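RsfP (Uncultured bacterium, PDB 4GLJ) binds the dye rhodamine B and probably catalyses the phosphorolysis of methylthioadenosine to adenine and methylthioribose 1-phosphate. Local coordinates at residues K107-D115 / Y214-D222. Sequence-based numbering, arbitrary orientation.
Sequences KPLDMVIPD and YATLALVTD. With RHB (N-[9-(2-carboxyphenyl)-6-(diethylamino)-3H-xanthen-3-ylidene]-N-ethylethanaminium), chain C.
Val-112 and Ala-218 form the hydrogen-bonded pair of an antiparallel ladder: Val-112 N gives to Ala-218 O at 2.9 Å, and Val-112 O takes Ala-218 N. Next along, Val-220 is gripped at both backbone polar atoms, its N giving to Asp-110 O almost straight along the carbonyl and its O receiving Leu-109 N at 2.8 Å. Beyond Ile-113 the strands part, and a water takes over, accepting from Thr-216 N and donating to Pro-114 O.

The turn from Lys-107 to Asp-110 is type II, closed by Asp-110 N to Lys-107 O; Lys-107 N meets Asp-110 OD2 from above the carboxylate plane, OD2 also takes His-166 NE2, and OD1 takes the backbone N of Gln-164. Val-220 fits under this turn, CG1 3.4 Å from Lys-107 O. Its CG2, anti to the carbonyl carbon, reaches Val-112 CG2 at 3.7 Å.

On the face opposite Val-112 and Ala-218, Met-111 runs out extended (chi2 -172°) beside Leu-219, and its SD touches both Leu-219 CD2 and Leu-217 CD1. The latter methyl presses on Ile-113 CD1 at 3.3 Å, a close squeeze for two methyls.

Near Asp-222, where the chain turns a corner, Pro-108 CG rests on Asp-222 CA at 3.6 Å. The Asp-222 carboxylate lies close to that of rhodamine B, but CB sits only 2.4 Å from dye O2, a doubtful detail. Putting an alanine here removes the carboxylate, which would probably leave OD1's adjacent hydrogen-bond partner without its mate and a gap beside Pro-108 CG.

Strand 213-221 lies between 111-119, antiparallel, and 92-101, parallel, in the phosphorylase fold's mixed sheet, bringing Thr-221 and Asp-222 to the dye pocket, probably the nucleoside site as in relatives. Helix 145-157 covers Met-111 and Ile-113; helix 237-263 meets Leu-109, Met-111 and both pocket residues.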
loop_
_atom_site.group_PDB
_atom_site.type_symbol
_atom_site.label_atom_id
_atom_site.label_comp_id
_atom_site.label_asym_id
_atom_site.label_seq_id
_atom_site.Cartn_x
_atom_site.Cartn_y
_atom_site.Cartn_z
ATOM N N LYS A 107 25.435 6.403 11.482
ATOM C CA LYS A 107 26.312 6.866 10.391
ATOM C C LYS A 107 26.704 5.761 9.395
ATOM O O LYS A 107 26.723 4.553 9.751
ATOM C CB LYS A 107 27.626 7.477 10.990
ATOM C CG LYS A 107 27.349 8.828 11.595
ATOM C CD LYS A 107 28.312 9.125 12.729
ATOM C CE LYS A 107 28.175 10.568 13.184
ATOM N NZ LYS A 107 26.783 11.022 13.482
ATOM N N PRO A 108 27.051 6.144 8.147
ATOM C CA PRO A 108 27.578 5.135 7.190
ATOM C C PRO A 108 28.719 4.309 7.785
ATOM O O PRO A 108 29.598 4.848 8.464
ATOM C CB PRO A 108 28.057 5.978 6.019
ATOM C CG PRO A 108 27.103 7.160 6.057
ATOM C CD PRO A 108 26.858 7.466 7.514
ATOM N N LEU A 109 28.682 3.011 7.512
ATOM C CA LEU A 109 29.558 1.991 8.099
ATOM C C LEU A 109 29.184 1.559 9.523
ATOM O O LEU A 109 29.749 0.599 10.044
ATOM C CB LEU A 109 31.050 2.392 8.055
ATOM C CG LEU A 109 31.656 2.871 6.748
ATOM C CD1 LEU A 109 33.122 3.020 7.068
ATOM C CD2 LEU A 109 31.447 1.945 5.574
ATOM N N ASP A 110 28.219 2.223 10.157
ATOM C CA ASP A 110 27.694 1.664 11.387
ATOM C C ASP A 110 26.850 0.448 11.024
ATOM O O ASP A 110 26.335 0.303 9.852
ATOM C CB ASP A 110 26.800 2.632 12.130
ATOM C CG ASP A 110 27.563 3.755 12.833
ATOM O OD1 ASP A 110 28.831 3.743 12.891
ATOM O OD2 ASP A 110 26.830 4.693 13.299
ATOM N N MET A 111 26.674 -0.420 12.021
ATOM C CA MET A 111 25.610 -1.441 11.936
ATOM C C MET A 111 24.534 -1.176 12.953
ATOM O O MET A 111 24.769 -0.477 13.957
ATOM C CB MET A 111 26.183 -2.841 12.093
ATOM C CG MET A 111 27.437 -3.042 11.214
ATOM S SD MET A 111 27.964 -4.771 11.236
ATOM C CE MET A 111 29.514 -4.697 10.340
ATOM N N VAL A 112 23.360 -1.721 12.657
ATOM C CA VAL A 112 22.181 -1.494 13.416
ATOM C C VAL A 112 21.498 -2.860 13.537
ATOM O O VAL A 112 21.339 -3.618 12.563
ATOM C CB VAL A 112 21.242 -0.466 12.725
ATOM C CG1 VAL A 112 19.981 -0.286 13.561
ATOM C CG2 VAL A 112 21.950 0.904 12.629
ATOM N N ILE A 113 21.100 -3.175 14.759
ATOM C CA ILE A 113 20.327 -4.417 14.989
ATOM C C ILE A 113 18.905 -3.985 15.414
ATOM O O ILE A 113 18.641 -3.717 16.590
ATOM C CB ILE A 113 20.941 -5.293 16.160
ATOM C CG1 ILE A 113 22.458 -5.448 15.977
ATOM C CG2 ILE A 113 20.217 -6.651 16.285
ATOM C CD1 ILE A 113 22.809 -6.016 14.647
ATOM N N PRO A 114 18.013 -3.879 14.469
ATOM C CA PRO A 114 16.685 -3.316 14.851
ATOM C C PRO A 114 15.891 -4.293 15.705
ATOM O O PRO A 114 16.178 -5.522 15.713
ATOM C CB PRO A 114 16.008 -3.109 13.478
ATOM C CG PRO A 114 16.695 -4.117 12.574
ATOM C CD PRO A 114 18.155 -4.046 13.021
ATOM N N ASP A 115 14.961 -3.764 16.509
ATOM C CA ASP A 115 14.103 -4.654 17.226
ATOM C C ASP A 115 12.675 -4.499 16.678
ATOM O O ASP A 115 11.806 -5.307 17.017
ATOM C CB ASP A 115 14.176 -4.384 18.749
ATOM C CG ASP A 115 13.669 -2.987 19.130
ATOM O OD1 ASP A 115 13.753 -2.022 18.337
ATOM O OD2 ASP A 115 13.164 -2.839 20.243
ATOM N N TYR A 214 14.196 -15.152 13.393
ATOM C CA TYR A 214 14.677 -14.317 12.314
ATOM C C TYR A 214 15.031 -12.994 12.931
ATOM O O TYR A 214 14.233 -12.389 13.675
ATOM C CB TYR A 214 13.594 -14.105 11.247
ATOM C CG TYR A 214 13.929 -13.123 10.100
ATOM C CD1 TYR A 214 13.803 -11.718 10.308
ATOM C CD2 TYR A 214 14.263 -13.591 8.852
ATOM C CE1 TYR A 214 14.097 -10.808 9.306
ATOM C CE2 TYR A 214 14.573 -12.712 7.808
ATOM C CZ TYR A 214 14.469 -11.315 8.043
ATOM O OH TYR A 214 14.696 -10.437 6.978
ATOM N N ALA A 215 16.258 -12.537 12.643
ATOM C CA ALA A 215 16.667 -11.179 13.043
ATOM C C ALA A 215 17.560 -10.550 11.974
ATOM O O ALA A 215 18.044 -11.230 11.054
ATOM C CB ALA A 215 17.312 -11.124 14.442
ATOM N N THR A 216 17.810 -9.248 12.101
ATOM C CA THR A 216 18.441 -8.508 10.976
ATOM C C THR A 216 19.739 -7.863 11.484
ATOM O O THR A 216 19.756 -7.281 12.552
ATOM C CB THR A 216 17.481 -7.410 10.463
ATOM O OG1 THR A 216 16.342 -8.079 9.832
ATOM C CG2 THR A 216 18.172 -6.541 9.378
ATOM N N LEU A 217 20.794 -8.048 10.719
ATOM C CA LEU A 217 21.996 -7.237 10.882
ATOM C C LEU A 217 21.993 -6.165 9.725
ATOM O O LEU A 217 22.221 -6.500 8.561
ATOM C CB LEU A 217 23.237 -8.146 10.769
ATOM C CG LEU A 217 24.617 -7.456 10.775
ATOM C CD1 LEU A 217 24.809 -6.793 12.128
ATOM C CD2 LEU A 217 25.743 -8.457 10.518
ATOM N N ALA A 218 21.678 -4.907 10.067
ATOM C CA ALA A 218 21.556 -3.838 9.059
ATOM C C ALA A 218 22.892 -3.101 8.939
ATOM O O ALA A 218 23.529 -2.789 9.952
ATOM C CB ALA A 218 20.428 -2.901 9.431
ATOM N N LEU A 219 23.278 -2.827 7.713
ATOM C CA LEU A 219 24.521 -2.162 7.404
ATOM C C LEU A 219 24.171 -0.787 6.819
ATOM O O LEU A 219 23.575 -0.686 5.769
ATOM C CB LEU A 219 25.267 -2.967 6.327
ATOM C CG LEU A 219 25.325 -4.493 6.540
ATOM C CD1 LEU A 219 26.164 -5.130 5.433
ATOM C CD2 LEU A 219 25.921 -4.780 7.912
ATOM N N VAL A 220 24.535 0.241 7.543
ATOM C CA VAL A 220 24.258 1.602 7.137
ATOM C C VAL A 220 25.145 2.015 5.994
ATOM O O VAL A 220 26.398 2.088 6.084
ATOM C CB VAL A 220 24.343 2.601 8.334
ATOM C CG1 VAL A 220 23.978 3.978 7.813
ATOM C CG2 VAL A 220 23.417 2.152 9.506
ATOM N N THR A 221 24.507 2.295 4.873
ATOM C CA THR A 221 25.285 2.615 3.689
ATOM C C THR A 221 25.260 4.099 3.382
ATOM O O THR A 221 26.116 4.614 2.627
ATOM C CB THR A 221 24.871 1.831 2.443
ATOM O OG1 THR A 221 23.449 1.907 2.293
ATOM C CG2 THR A 221 25.314 0.371 2.556
ATOM N N ASP A 222 24.339 4.816 3.979
ATOM C CA ASP A 222 24.368 6.267 3.821
ATOM C C ASP A 222 23.143 6.848 4.542
ATOM O O ASP A 222 22.338 6.121 5.078
ATOM C CB ASP A 222 24.450 6.697 2.322
ATOM C CG ASP A 222 25.016 8.144 2.124
ATOM O OD1 ASP A 222 25.242 8.861 3.141
ATOM O OD2 ASP A 222 25.213 8.584 0.949
HETATM O O2 RHB C . 23.538 6.086 0.156
HETATM C C26 RHB C . 24.474 5.656 -0.557
HETATM C C19 RHB C . 24.225 4.336 -1.235
HETATM C C14 RHB C . 22.938 3.861 -1.265
HETATM C C15 RHB C . 22.663 2.647 -1.883
HETATM C C16 RHB C . 23.674 1.876 -2.444
HETATM C C17 RHB C . 24.982 2.342 -2.401
HETATM C C18 RHB C . 25.245 3.564 -1.791
HETATM C C9 RHB C . 21.819 4.665 -0.719
HETATM C C8 RHB C . 21.781 6.127 -0.934
HETATM C C13 RHB C . 22.846 6.711 -1.607
HETATM C C12 RHB C . 22.866 8.080 -1.807
HETATM C C11 RHB C . 21.822 8.878 -1.349
HETATM N N1 RHB C . 21.937 10.272 -1.613
HETATM C C35 RHB C . 22.082 10.516 -3.064
HETATM C C36 RHB C . 23.508 10.874 -3.438
HETATM C C22 RHB C . 20.799 11.068 -1.103
HETATM C C23 RHB C . 20.384 12.122 -2.117
HETATM C C10 RHB C . 20.741 8.279 -0.666
HETATM C C7 RHB C . 20.703 6.880 -0.454
HETATM O O1 RHB C . 19.652 6.245 0.230
HETATM C C1 RHB C . 19.623 4.860 0.446
HETATM C C2 RHB C . 20.677 4.044 -0.014
HETATM C C6 RHB C . 18.565 4.224 1.118
HETATM C C5 RHB C . 18.633 2.826 1.286
HETATM C C4 RHB C . 19.682 2.044 0.839
HETATM C C3 RHB C . 20.715 2.663 0.175
HETATM N N2 RHB C . 17.592 2.137 1.874
HETATM C C24 RHB C . 16.467 2.918 1.406
HETATM C C25 RHB C . 15.473 1.941 0.849
HETATM C C33 RHB C . 17.431 0.904 1.100
HETATM C C34 RHB C . 18.616 -0.031 1.288
HETATM O O3 RHB C . 25.567 6.279 -0.667
HETATM O O HOH W 1 17.546 -7.518 14.269
#